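PDB 4H1X: phosphate-binding protein PstS 2 from Streptococcus pneumoniae, which probably serves as the solute-binding component of the PstSACB ABC transporter, binding phosphate for import into the cell. Local coordinates for residues Ser123-Lys128 with Glu171-Ala176; Ser59-Asn64 with Lys78-Leu83; Gly24-Thr27 with Gly31-Lys34; Arg212-Glu217 with Leu222-Ile227. All blocks are in the same frame, centred on the assembly; numbering follows the deposited sequence.

Overall arrangement
The chain folds into the two lobes of a periplasmic-type binding protein, joined by long strands that include 223-236. Interactions 2 and 3 sit in one lobe with centres about 22 Å apart, interactions 1 and 4 in the other with centres about 19 Å apart. Interaction 1 touches interaction 4 directly: His126 NE2 lies 2.7 Å from Asp225 OD2, a probable hydrogen bond, and Ile227 packs on both Ile125 and Leu173. Interactions 2 and 4 share a sheet, through neighbouring strands 81-85 and 223-236, although their centres are about 34 Å apart. Interactions 3 and 4 approach across the lobes to about 8 Å between nearest atoms, without touching.

Interaction 1 of 4, residues Ser123-Lys128 with Glu171-Ala176; sequences SFIHSK and EKLAEA
Phe124 carries its ring anti to the backbone N (chi1 176°), which swings the phenyl away from helix 116-126 toward helix 164-180, while Leu173 sets CG beside its own backbone N (chi1 -72°) and directs CD2 toward the Phe124 ring and CD1 toward Ile125. The pair forms helix-helix packing within one lobe of the binding-protein fold, and the contact is almost entirely apolar, with no hydrogen bond from one segment to the other. The far end of the phenyl ring does most of the touching. Its CZ comes to 3.6 Å from Ala176 CB, which meets the ring obliquely, and the small methyl lets the aromatic group settle close to the helix backbone. Beside it, Phe124 CE2 lies 3.7 Å from the carbonyl oxygen Leu173 O, again at an oblique angle to the ring. Tyr149 makes an edge-to-face contact with the same phenyl, and Val133 of helix 128-136 touches both Leu173 and Ala176. At the next residue along the helix, Ile125 and Leu173 cross at about a right angle, with Ile125 CG1 4.2 Å from Leu173 CD1; Ile227 packs against both of them. The backbone of Phe124 is tied down at the same time. Ser127 is the first residue beyond helix 116-126, and its side chain also caps the following helix at Gly130 N. Phe124 O takes two donors from this one residue, Ser127 N at 3.1 Å and Ser127 OG at 2.6 Å, the hydroxyl oxygen being tilted 15° from the carbonyl plane.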
loop_
_atom_site.group_PDB
_atom_site.type_symbol
_atom_site.label_atom_id
_atom_site.label_comp_id
_atom_site.label_asym_id
_atom_site.label_seq_id
_atom_site.Cartn_x
_atom_site.Cartn_y
_atom_site.Cartn_z
ATOM N N SER A 123 2.571 2.622 20.935
ATOM C CA SER A 123 3.648 1.836 21.562
ATOM C C SER A 123 3.499 0.365 21.159
ATOM O O SER A 123 4.482 -0.298 20.826
ATOM C CB SER A 123 3.642 2.003 23.079
ATOM O OG SER A 123 3.898 3.354 23.437
ATOM N N PHE A 124 2.256 -0.132 21.151
ATOM C CA PHE A 124 1.983 -1.523 20.736
ATOM C C PHE A 124 2.387 -1.712 19.270
ATOM O O PHE A 124 3.029 -2.689 18.935
ATOM C CB PHE A 124 0.489 -1.849 20.907
ATOM C CG PHE A 124 0.179 -3.244 20.395
ATOM C CD1 PHE A 124 0.500 -4.371 21.156
ATOM C CD2 PHE A 124 -0.315 -3.437 19.105
ATOM C CE1 PHE A 124 0.250 -5.653 20.679
ATOM C CE2 PHE A 124 -0.514 -4.731 18.604
ATOM C CZ PHE A 124 -0.232 -5.829 19.397
ATOM N N ILE A 125 1.999 -0.781 18.400
ATOM C CA ILE A 125 2.343 -0.861 16.975
ATOM C C ILE A 125 3.879 -0.881 16.787
ATOM O O ILE A 125 4.388 -1.615 15.925
ATOM C CB ILE A 125 1.707 0.305 16.203
ATOM C CG1 ILE A 125 0.158 0.174 16.159
ATOM C CG2 ILE A 125 2.294 0.379 14.761
ATOM C CD1 ILE A 125 -0.586 1.478 15.594
ATOM N N HIS A 126 4.597 -0.117 17.608
ATOM C CA HIS A 126 6.067 -0.030 17.556
ATOM C C HIS A 126 6.757 -1.256 18.146
ATOM O O HIS A 126 7.917 -1.503 17.833
ATOM C CB HIS A 126 6.542 1.244 18.285
ATOM C CG HIS A 126 6.312 2.480 17.474
ATOM N ND1 HIS A 126 6.300 3.741 18.052
ATOM C CD2 HIS A 126 6.062 2.604 16.149
ATOM C CE1 HIS A 126 6.112 4.589 17.052
ATOM N NE2 HIS A 126 5.953 3.949 15.893
ATOM N N SER A 127 6.057 -2.025 18.971
ATOM C CA SER A 127 6.645 -3.166 19.689
ATOM C C SER A 127 7.020 -4.338 18.786
ATOM O O SER A 127 6.568 -4.410 17.638
ATOM C CB SER A 127 5.673 -3.672 20.747
ATOM O OG SER A 127 4.583 -4.370 20.171
ATOM N N LYS A 128 7.766 -5.313 19.356
ATOM C CA LYS A 128 8.128 -6.553 18.655
ATOM C C LYS A 128 6.834 -7.271 18.212
ATOM O O LYS A 128 6.762 -7.726 17.076
ATOM C CB LYS A 128 8.995 -7.446 19.574
ATOM C CG LYS A 128 9.634 -8.636 18.853
ATOM C CD LYS A 128 10.637 -9.349 19.757
ATOM C CE LYS A 128 11.574 -10.249 18.986
ATOM N NZ LYS A 128 12.660 -10.777 19.861
ATOM N N GLU A 171 -6.868 -2.943 11.110
ATOM C CA GLU A 171 -7.802 -3.893 11.720
ATOM C C GLU A 171 -7.006 -5.020 12.421
ATOM O O GLU A 171 -7.305 -5.359 13.565
ATOM C CB GLU A 171 -8.775 -4.448 10.659
ATOM C CG GLU A 171 -9.883 -3.468 10.277
ATOM C CD GLU A 171 -10.489 -3.539 8.881
ATOM O OE1 GLU A 171 -10.467 -4.623 8.252
ATOM O OE2 GLU A 171 -11.035 -2.503 8.436
ATOM N N LYS A 172 -5.965 -5.567 11.748
ATOM C CA LYS A 172 -5.135 -6.648 12.336
ATOM C C LYS A 172 -4.424 -6.133 13.616
ATOM O O LYS A 172 -4.342 -6.835 14.634
ATOM C CB LYS A 172 -4.094 -7.183 11.315
ATOM C CG LYS A 172 -4.668 -7.786 10.007
ATOM C CD LYS A 172 -5.496 -9.036 10.266
ATOM C CE LYS A 172 -5.870 -9.717 8.962
ATOM N NZ LYS A 172 -6.846 -10.806 9.205
ATOM N N LEU A 173 -3.935 -4.901 13.556
ATOM C CA LEU A 173 -3.228 -4.294 14.700
ATOM C C LEU A 173 -4.200 -4.042 15.845
ATOM O O LEU A 173 -3.863 -4.382 16.986
ATOM C CB LEU A 173 -2.499 -3.021 14.292
ATOM C CG LEU A 173 -1.244 -3.252 13.413
ATOM C CD1 LEU A 173 -0.830 -1.974 12.690
ATOM C CD2 LEU A 173 -0.032 -3.804 14.252
ATOM N N ALA A 174 -5.422 -3.545 15.537
ATOM C CA ALA A 174 -6.465 -3.347 16.543
ATOM C C ALA A 174 -6.853 -4.682 17.194
ATOM O O ALA A 174 -6.987 -4.727 18.416
ATOM C CB ALA A 174 -7.683 -2.695 15.919
ATOM N N GLU A 175 -6.976 -5.778 16.401
ATOM C CA GLU A 175 -7.339 -7.104 16.950
ATOM C C GLU A 175 -6.310 -7.563 17.968
ATOM O O GLU A 175 -6.676 -8.027 19.059
ATOM C CB GLU A 175 -7.404 -8.159 15.828
ATOM C CG GLU A 175 -8.547 -8.044 14.846
ATOM C CD GLU A 175 -8.433 -9.071 13.732
ATOM O OE1 GLU A 175 -7.369 -9.719 13.605
ATOM O OE2 GLU A 175 -9.423 -9.236 12.989
ATOM N N ALA A 176 -5.010 -7.470 17.596
ATOM C CA ALA A 176 -3.919 -7.926 18.473
ATOM C C ALA A 176 -3.853 -7.062 19.734
ATOM O O ALA A 176 -3.659 -7.598 20.820
ATOM C CB ALA A 176 -2.587 -7.900 17.725
#

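Interaction 2 of 4, residues Ser59-Asn64 with Lys78-Leu83; sequences SAVQGN and KSVKAL
Ser79 O lies against the aliphatic part of Gln62, with Gln62 CG at 3.4 Å and Gln62 CB at 3.7 Å, and this carbonyl makes the nearest approach between the segments, which share no hydrogen bond. The glutamine side chain leaves the helix with CG anti to the backbone N (chi1 -170°) and runs on extended, so its amide is carried past the carbonyl to the side chain of Ser79. There Ser79 CB sits 3.5 Å from Gln62 OE1 and equally near Gln62 CD, while Ser79 OG stays at 3.8 Å from both amide heteroatoms; the meeting is one of van der Waals contact at the exposed margin. Deeper in, two valines replace the polar groups. Val61 CG1 and Val80 CG1 stand 3.7 Å apart, and the two side chains cross at about a right angle. Helix 54-63 is thereby laid against the run that leads into strand 81-85, part of the strand-and-helix layering of a binding-protein lobe: Ala60 faces Ile14 of strand 12-16, and Val80 continues onto Val235 of strand 223-236. The same Val80 methyl also reaches the helix backbone, lying 3.8 Å from Gln62 N, so one branch fills the angle between Val61 and Gln62. At the end of the helix, Asn64 folds its side chain back and donates from ND2 to Ala60 O at 2.8 Å. That bond is nearly straight (166°) and lies in the carbonyl plane on a lone pair, with Ala60 O also close to the plane of the asparagine amide. Asn237 ND2 hydrogen-bonds to the next carbonyl, Val61 O.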
loop_
_atom_site.group_PDB
_atom_site.type_symbol
_atom_site.label_atom_id
_atom_site.label_comp_id
_atom_site.label_asym_id
_atom_site.label_seq_id
_atom_site.Cartn_x
_atom_site.Cartn_y
_atom_site.Cartn_z
ATOM N N SER A 59 -5.275 -14.769 -10.848
ATOM C CA SER A 59 -5.992 -15.734 -11.687
ATOM C C SER A 59 -5.932 -15.334 -13.175
ATOM O O SER A 59 -5.713 -16.200 -14.032
ATOM C CB SER A 59 -7.446 -15.847 -11.234
ATOM O OG SER A 59 -8.194 -16.640 -12.146
ATOM N N ALA A 60 -6.201 -14.045 -13.480
ATOM C CA ALA A 60 -6.190 -13.540 -14.850
ATOM C C ALA A 60 -4.787 -13.649 -15.466
ATOM O O ALA A 60 -4.663 -14.014 -16.638
ATOM C CB ALA A 60 -6.661 -12.097 -14.879
ATOM N N VAL A 61 -3.730 -13.301 -14.695
ATOM C CA VAL A 61 -2.350 -13.360 -15.229
ATOM C C VAL A 61 -1.918 -14.835 -15.404
ATOM O O VAL A 61 -1.404 -15.200 -16.461
ATOM C CB VAL A 61 -1.368 -12.570 -14.338
ATOM C CG1 VAL A 61 0.073 -12.824 -14.766
ATOM C CG2 VAL A 61 -1.693 -11.073 -14.366
ATOM N N GLN A 62 -2.183 -15.689 -14.396
ATOM C CA GLN A 62 -1.869 -17.127 -14.522
ATOM C C GLN A 62 -2.658 -17.765 -15.696
ATOM O O GLN A 62 -2.162 -18.683 -16.336
ATOM C CB GLN A 62 -2.188 -17.876 -13.212
ATOM C CG GLN A 62 -1.654 -19.321 -13.212
ATOM C CD GLN A 62 -2.039 -20.142 -12.003
ATOM O OE1 GLN A 62 -2.742 -19.691 -11.091
ATOM N NE2 GLN A 62 -1.568 -21.383 -11.968
ATOM N N GLY A 63 -3.881 -17.287 -15.936
ATOM C CA GLY A 63 -4.778 -17.840 -16.946
ATOM C C GLY A 63 -4.584 -17.397 -18.383
ATOM O O GLY A 63 -5.201 -17.957 -19.303
ATOM N N ASN A 64 -3.737 -16.382 -18.601
ATOM C CA ASN A 64 -3.537 -15.846 -19.940
ATOM C C ASN A 64 -2.055 -15.546 -20.171
ATOM O O ASN A 64 -1.497 -14.691 -19.484
ATOM C CB ASN A 64 -4.417 -14.599 -20.111
ATOM C CG ASN A 64 -5.905 -14.904 -19.939
ATOM O OD1 ASN A 64 -6.580 -15.413 -20.860
ATOM N ND2 ASN A 64 -6.410 -14.752 -18.701
ATOM N N LYS A 78 4.246 -18.343 -6.742
ATOM C CA LYS A 78 4.941 -19.046 -7.832
ATOM C C LYS A 78 4.056 -19.223 -9.103
ATOM O O LYS A 78 4.590 -19.631 -10.132
ATOM C CB LYS A 78 5.412 -20.432 -7.347
ATOM C CG LYS A 78 4.257 -21.375 -6.991
ATOM C CD LYS A 78 4.696 -22.782 -6.635
ATOM C CE LYS A 78 3.585 -23.537 -5.937
ATOM N NZ LYS A 78 2.440 -23.839 -6.843
ATOM N N SER A 79 2.727 -18.941 -9.017
ATOM C CA SER A 79 1.787 -19.110 -10.131
ATOM C C SER A 79 1.934 -18.000 -11.185
ATOM O O SER A 79 1.375 -18.103 -12.283
ATOM C CB SER A 79 0.358 -19.156 -9.609
ATOM O OG SER A 79 0.172 -20.307 -8.801
ATOM N N VAL A 80 2.662 -16.934 -10.840
ATOM C CA VAL A 80 2.928 -15.819 -11.753
ATOM C C VAL A 80 4.411 -15.433 -11.605
ATOM O O VAL A 80 5.078 -15.864 -10.649
ATOM C CB VAL A 80 1.990 -14.597 -11.537
ATOM C CG1 VAL A 80 0.512 -14.927 -11.783
ATOM C CG2 VAL A 80 2.194 -13.980 -10.161
ATOM N N LYS A 81 4.903 -14.572 -12.499
ATOM C CA LYS A 81 6.295 -14.127 -12.441
ATOM C C LYS A 81 6.377 -12.601 -12.243
ATOM O O LYS A 81 5.804 -11.862 -13.033
ATOM C CB LYS A 81 7.021 -14.536 -13.719
ATOM C CG LYS A 81 8.480 -14.088 -13.738
ATOM C CD LYS A 81 9.288 -14.727 -14.846
ATOM C CE LYS A 81 9.114 -14.057 -16.171
ATOM N NZ LYS A 81 10.081 -14.593 -17.178
ATOM N N ALA A 82 7.087 -12.141 -11.215
ATOM C CA ALA A 82 7.267 -10.697 -11.000
ATOM C C ALA A 82 8.385 -10.190 -11.924
ATOM O O ALA A 82 9.479 -10.786 -11.990
ATOM C CB ALA A 82 7.594 -10.377 -9.541
ATOM N N LEU A 83 8.094 -9.099 -12.658
ATOM C CA LEU A 83 9.093 -8.466 -13.507
ATOM C C LEU A 83 10.066 -7.674 -12.662
ATOM O O LEU A 83 9.689 -7.141 -11.617
ATOM C CB LEU A 83 8.430 -7.509 -14.531
ATOM C CG LEU A 83 7.563 -8.128 -15.637
ATOM C CD1 LEU A 83 6.918 -7.032 -16.500
ATOM C CD2 LEU A 83 8.358 -9.073 -16.511
#

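Interaction 3 of 4, residues Gly24-Thr27 with Gly31-Lys34; sequences GAFT and GILK
A Schellman motif ends helix 21-30 and turns the chain into the short strand 33-35, and Thr27 and Ile32 meet across it. Gly31, with its positive phi (83°), is the residue that leaves the helical conformation. Beyond it, Thr27 O receives Leu33 N at 3.0 Å, with the donor well above the carbonyl plane, 59° out of it, and more weakly Ile32 N at 2.9 Å, a strongly bent approach. A single helix carbonyl thus holds two successive backbone amides of the departing chain. Side chains close over this polar centre. Thr27 sets CG2 beside its backbone N, where the methyl lies 4.0 Å from Ile32 CG2 and the two side chains cross at about a right angle. Its OG1 takes the position between N and the carbonyl carbon (chi1 61°), near Leu33 CB at 3.6 Å, and hydrogen-bonds back to Arg23 O one turn earlier. On the inner side, Ile32 CD1 approaches Phe26 CE2 obliquely at 4.1 Å; the same phenyl ring stacks on Tyr70 and meets Phe254 edge-to-face. Lys34 starts away from the helix, and its chain curls round to donate from NZ to Gly31 O at 2.8 Å, in the carbonyl plane on a lone pair. Strand 33-35 then pairs with strand 40-42 in a two-stranded antiparallel sheet, so this is a glycine-terminated helix C-cap that passes directly into a beta hairpin.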
loop_
_atom_site.group_PDB
_atom_site.type_symbol
_atom_site.label_atom_id
_atom_site.label_comp_id
_atom_site.label_asym_id
_atom_site.label_seq_id
_atom_site.Cartn_x
_atom_site.Cartn_y
_atom_site.Cartn_z
ATOM N N GLY A 24 -4.785 3.244 -7.414
ATOM C CA GLY A 24 -4.451 4.640 -7.136
ATOM C C GLY A 24 -2.957 4.814 -6.959
ATOM O O GLY A 24 -2.358 5.701 -7.561
ATOM N N ALA A 25 -2.350 3.938 -6.158
ATOM C CA ALA A 25 -0.909 3.981 -5.893
ATOM C C ALA A 25 -0.107 3.703 -7.163
ATOM O O ALA A 25 0.792 4.479 -7.511
ATOM C CB ALA A 25 -0.558 2.969 -4.829
ATOM N N PHE A 26 -0.433 2.599 -7.856
ATOM C CA PHE A 26 0.254 2.205 -9.084
ATOM C C PHE A 26 0.236 3.325 -10.123
ATOM O O PHE A 26 1.285 3.688 -10.639
ATOM C CB PHE A 26 -0.365 0.924 -9.683
ATOM C CG PHE A 26 0.340 0.492 -10.950
ATOM C CD1 PHE A 26 1.545 -0.206 -10.893
ATOM C CD2 PHE A 26 -0.191 0.798 -12.202
ATOM C CE1 PHE A 26 2.200 -0.611 -12.071
ATOM C CE2 PHE A 26 0.474 0.414 -13.378
ATOM C CZ PHE A 26 1.675 -0.270 -13.304
ATOM N N THR A 27 -0.946 3.860 -10.435
ATOM C CA THR A 27 -1.072 4.900 -11.450
ATOM C C THR A 27 -0.370 6.199 -11.014
ATOM O O THR A 27 0.210 6.867 -11.863
ATOM C CB THR A 27 -2.537 5.137 -11.831
ATOM O OG1 THR A 27 -3.256 5.560 -10.680
ATOM C CG2 THR A 27 -3.196 3.884 -12.468
ATOM N N GLY A 31 3.139 7.520 -12.936
ATOM C CA GLY A 31 2.820 8.774 -13.613
ATOM C C GLY A 31 1.692 8.691 -14.629
ATOM O O GLY A 31 1.522 9.611 -15.443
ATOM N N ILE A 32 0.914 7.575 -14.584
ATOM C CA ILE A 32 -0.234 7.324 -15.460
ATOM C C ILE A 32 -1.389 8.219 -15.003
ATOM O O ILE A 32 -2.223 8.597 -15.818
ATOM C CB ILE A 32 -0.588 5.806 -15.448
ATOM C CG1 ILE A 32 0.421 5.010 -16.300
ATOM C CG2 ILE A 32 -2.027 5.514 -15.904
ATOM C CD1 ILE A 32 0.506 3.565 -15.927
ATOM N N LEU A 33 -1.418 8.560 -13.704
ATOM C CA LEU A 33 -2.408 9.442 -13.093
ATOM C C LEU A 33 -1.766 10.817 -13.051
ATOM O O LEU A 33 -0.841 11.037 -12.262
ATOM C CB LEU A 33 -2.801 8.936 -11.685
ATOM C CG LEU A 33 -3.834 9.755 -10.884
ATOM C CD1 LEU A 33 -5.214 9.706 -11.527
ATOM C CD2 LEU A 33 -3.933 9.251 -9.463
ATOM N N LYS A 34 -2.195 11.706 -13.962
ATOM C CA LYS A 34 -1.666 13.067 -14.102
ATOM C C LYS A 34 -2.685 14.107 -13.658
ATOM O O LYS A 34 -3.878 13.942 -13.902
ATOM C CB LYS A 34 -1.251 13.348 -15.559
ATOM C CG LYS A 34 -0.179 12.406 -16.095
ATOM C CD LYS A 34 0.905 13.146 -16.875
ATOM C CE LYS A 34 2.173 12.334 -17.063
ATOM N NZ LYS A 34 2.874 12.055 -15.773
#

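Interaction 4 of 4, residues Arg212-Glu217 with Leu222-Ile227; sequences RELTPE and LTHDAI
The imidazole of His224 has Leu214 CD1 lying obliquely beside it, and the closer touch is at the root of the ring, where that methyl comes to 4.0 Å from His224 CB. The contact lies in one lobe of the binding-protein fold, where the connection from strand 207-210 to helix 216-219 passes over the start of strand 223-236. His224 places its ring between the backbone N and the carbonyl carbon (chi1 69°), and the two side chains run antiparallel alongside each other. The other leucine branch, Leu214 CD2, reaches Leu222 CD1 at 4.4 Å, so the buried Leu214 bridges two residues of the second segment, one on each side of Thr223. Leu222 in turn packs on Val200 and Lys201 of helix 193-202, and His224 on Val109 of the neighbouring strand 103-110. A second flat group steadies the connection just before Leu214. The guanidinium of Arg212 forms a salt bridge with Glu218, and its NH1 also donates to Glu213 O at 3.2 Å, with that oxygen only 9° out of the guanidinium plane.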
loop_
_atom_site.group_PDB
_atom_site.type_symbol
_atom_site.label_atom_id
_atom_site.label_comp_id
_atom_site.label_asym_id
_atom_site.label_seq_id
_atom_site.Cartn_x
_atom_site.Cartn_y
_atom_site.Cartn_z
ATOM N N ARG A 212 0.712 7.450 1.683
ATOM C CA ARG A 212 1.620 8.209 0.815
ATOM C C ARG A 212 2.396 9.184 1.665
ATOM O O ARG A 212 2.104 9.315 2.857
ATOM C CB ARG A 212 0.803 8.989 -0.248
ATOM C CG ARG A 212 -0.273 9.907 0.344
ATOM C CD ARG A 212 -0.894 10.879 -0.656
ATOM N NE ARG A 212 -2.078 11.574 -0.121
ATOM C CZ ARG A 212 -2.029 12.612 0.719
ATOM N NH1 ARG A 212 -0.862 13.079 1.142
ATOM N NH2 ARG A 212 -3.154 13.189 1.144
ATOM N N GLU A 213 3.355 9.884 1.065
ATOM C CA GLU A 213 4.089 10.916 1.787
ATOM C C GLU A 213 3.120 12.069 2.053
ATOM O O GLU A 213 2.188 12.278 1.265
ATOM C CB GLU A 213 5.311 11.372 0.960
ATOM C CG GLU A 213 6.338 12.191 1.729
ATOM C CD GLU A 213 7.509 12.727 0.921
ATOM O OE1 GLU A 213 7.663 12.327 -0.256
ATOM O OE2 GLU A 213 8.247 13.589 1.452
ATOM N N LEU A 214 3.305 12.789 3.155
ATOM C CA LEU A 214 2.454 13.955 3.451
ATOM C C LEU A 214 3.074 15.158 2.761
ATOM O O LEU A 214 4.291 15.228 2.654
ATOM C CB LEU A 214 2.402 14.203 4.965
ATOM C CG LEU A 214 1.372 13.410 5.786
ATOM C CD1 LEU A 214 1.799 11.974 5.943
ATOM C CD2 LEU A 214 1.234 14.023 7.159
ATOM N N THR A 215 2.269 16.107 2.325
ATOM C CA THR A 215 2.782 17.351 1.738
ATOM C C THR A 215 3.301 18.232 2.866
ATOM O O THR A 215 2.846 18.063 4.007
ATOM C CB THR A 215 1.661 18.075 0.968
ATOM O OG1 THR A 215 0.685 18.559 1.898
ATOM C CG2 THR A 215 1.030 17.212 -0.118
ATOM N N PRO A 216 4.151 19.241 2.588
ATOM C CA PRO A 216 4.591 20.147 3.667
ATOM C C PRO A 216 3.394 20.768 4.415
ATOM O O PRO A 216 3.427 20.845 5.641
ATOM C CB PRO A 216 5.404 21.200 2.923
ATOM C CG PRO A 216 5.947 20.459 1.725
ATOM C CD PRO A 216 4.820 19.564 1.304
ATOM N N GLU A 217 2.305 21.145 3.694
ATOM C CA GLU A 217 1.118 21.740 4.340
ATOM C C GLU A 217 0.415 20.711 5.258
ATOM O O GLU A 217 0.027 21.047 6.385
ATOM C CB GLU A 217 0.135 22.288 3.286
ATOM C CG GLU A 217 -0.941 23.190 3.879
ATOM C CD GLU A 217 -1.967 23.819 2.945
ATOM O OE1 GLU A 217 -1.698 23.937 1.726
ATOM O OE2 GLU A 217 -3.030 24.244 3.453
ATOM N N LEU A 222 1.806 18.002 12.702
ATOM C CA LEU A 222 1.678 16.557 12.858
ATOM C C LEU A 222 2.997 15.829 12.890
ATOM O O LEU A 222 4.000 16.300 12.334
ATOM C CB LEU A 222 0.845 15.922 11.709
ATOM C CG LEU A 222 -0.564 16.456 11.482
ATOM C CD1 LEU A 222 -1.285 15.627 10.423
ATOM C CD2 LEU A 222 -1.353 16.505 12.770
ATOM N N THR A 223 2.950 14.611 13.457
ATOM C CA THR A 223 4.037 13.637 13.398
ATOM C C THR A 223 3.510 12.491 12.526
ATOM O O THR A 223 2.325 12.150 12.634
ATOM C CB THR A 223 4.453 13.162 14.806
ATOM O OG1 THR A 223 4.809 14.296 15.599
ATOM C CG2 THR A 223 5.631 12.180 14.768
ATOM N N HIS A 224 4.322 11.992 11.595
ATOM C CA HIS A 224 3.952 10.832 10.778
ATOM C C HIS A 224 4.984 9.754 11.027
ATOM O O HIS A 224 6.147 10.048 11.350
ATOM C CB HIS A 224 3.814 11.148 9.279
ATOM C CG HIS A 224 5.110 11.463 8.611
ATOM N ND1 HIS A 224 5.585 12.764 8.532
ATOM C CD2 HIS A 224 5.994 10.638 8.006
ATOM C CE1 HIS A 224 6.728 12.687 7.872
ATOM N NE2 HIS A 224 7.022 11.430 7.548
ATOM N N ASP A 225 4.560 8.511 10.889
ATOM C CA ASP A 225 5.400 7.363 11.156
ATOM C C ASP A 225 5.019 6.216 10.217
ATOM O O ASP A 225 3.842 5.855 10.141
ATOM C CB ASP A 225 5.165 6.976 12.622
ATOM C CG ASP A 225 5.785 5.676 13.045
ATOM O OD1 ASP A 225 7.027 5.549 12.936
ATOM O OD2 ASP A 225 5.033 4.792 13.514
ATOM N N ALA A 226 6.001 5.652 9.493
ATOM C CA ALA A 226 5.688 4.540 8.575
ATOM C C ALA A 226 5.635 3.220 9.350
ATOM O O ALA A 226 6.667 2.737 9.826
ATOM C CB ALA A 226 6.712 4.469 7.448
ATOM N N ILE A 227 4.435 2.645 9.483
ATOM C CA ILE A 227 4.220 1.377 10.193
ATOM C C ILE A 227 4.477 0.190 9.251
ATOM O O ILE A 227 4.643 -0.927 9.710
ATOM C CB ILE A 227 2.818 1.290 10.846
ATOM C CG1 ILE A 227 1.677 1.298 9.808
ATOM C CG2 ILE A 227 2.655 2.372 11.902
ATOM C CD1 ILE A 227 0.240 0.839 10.338
#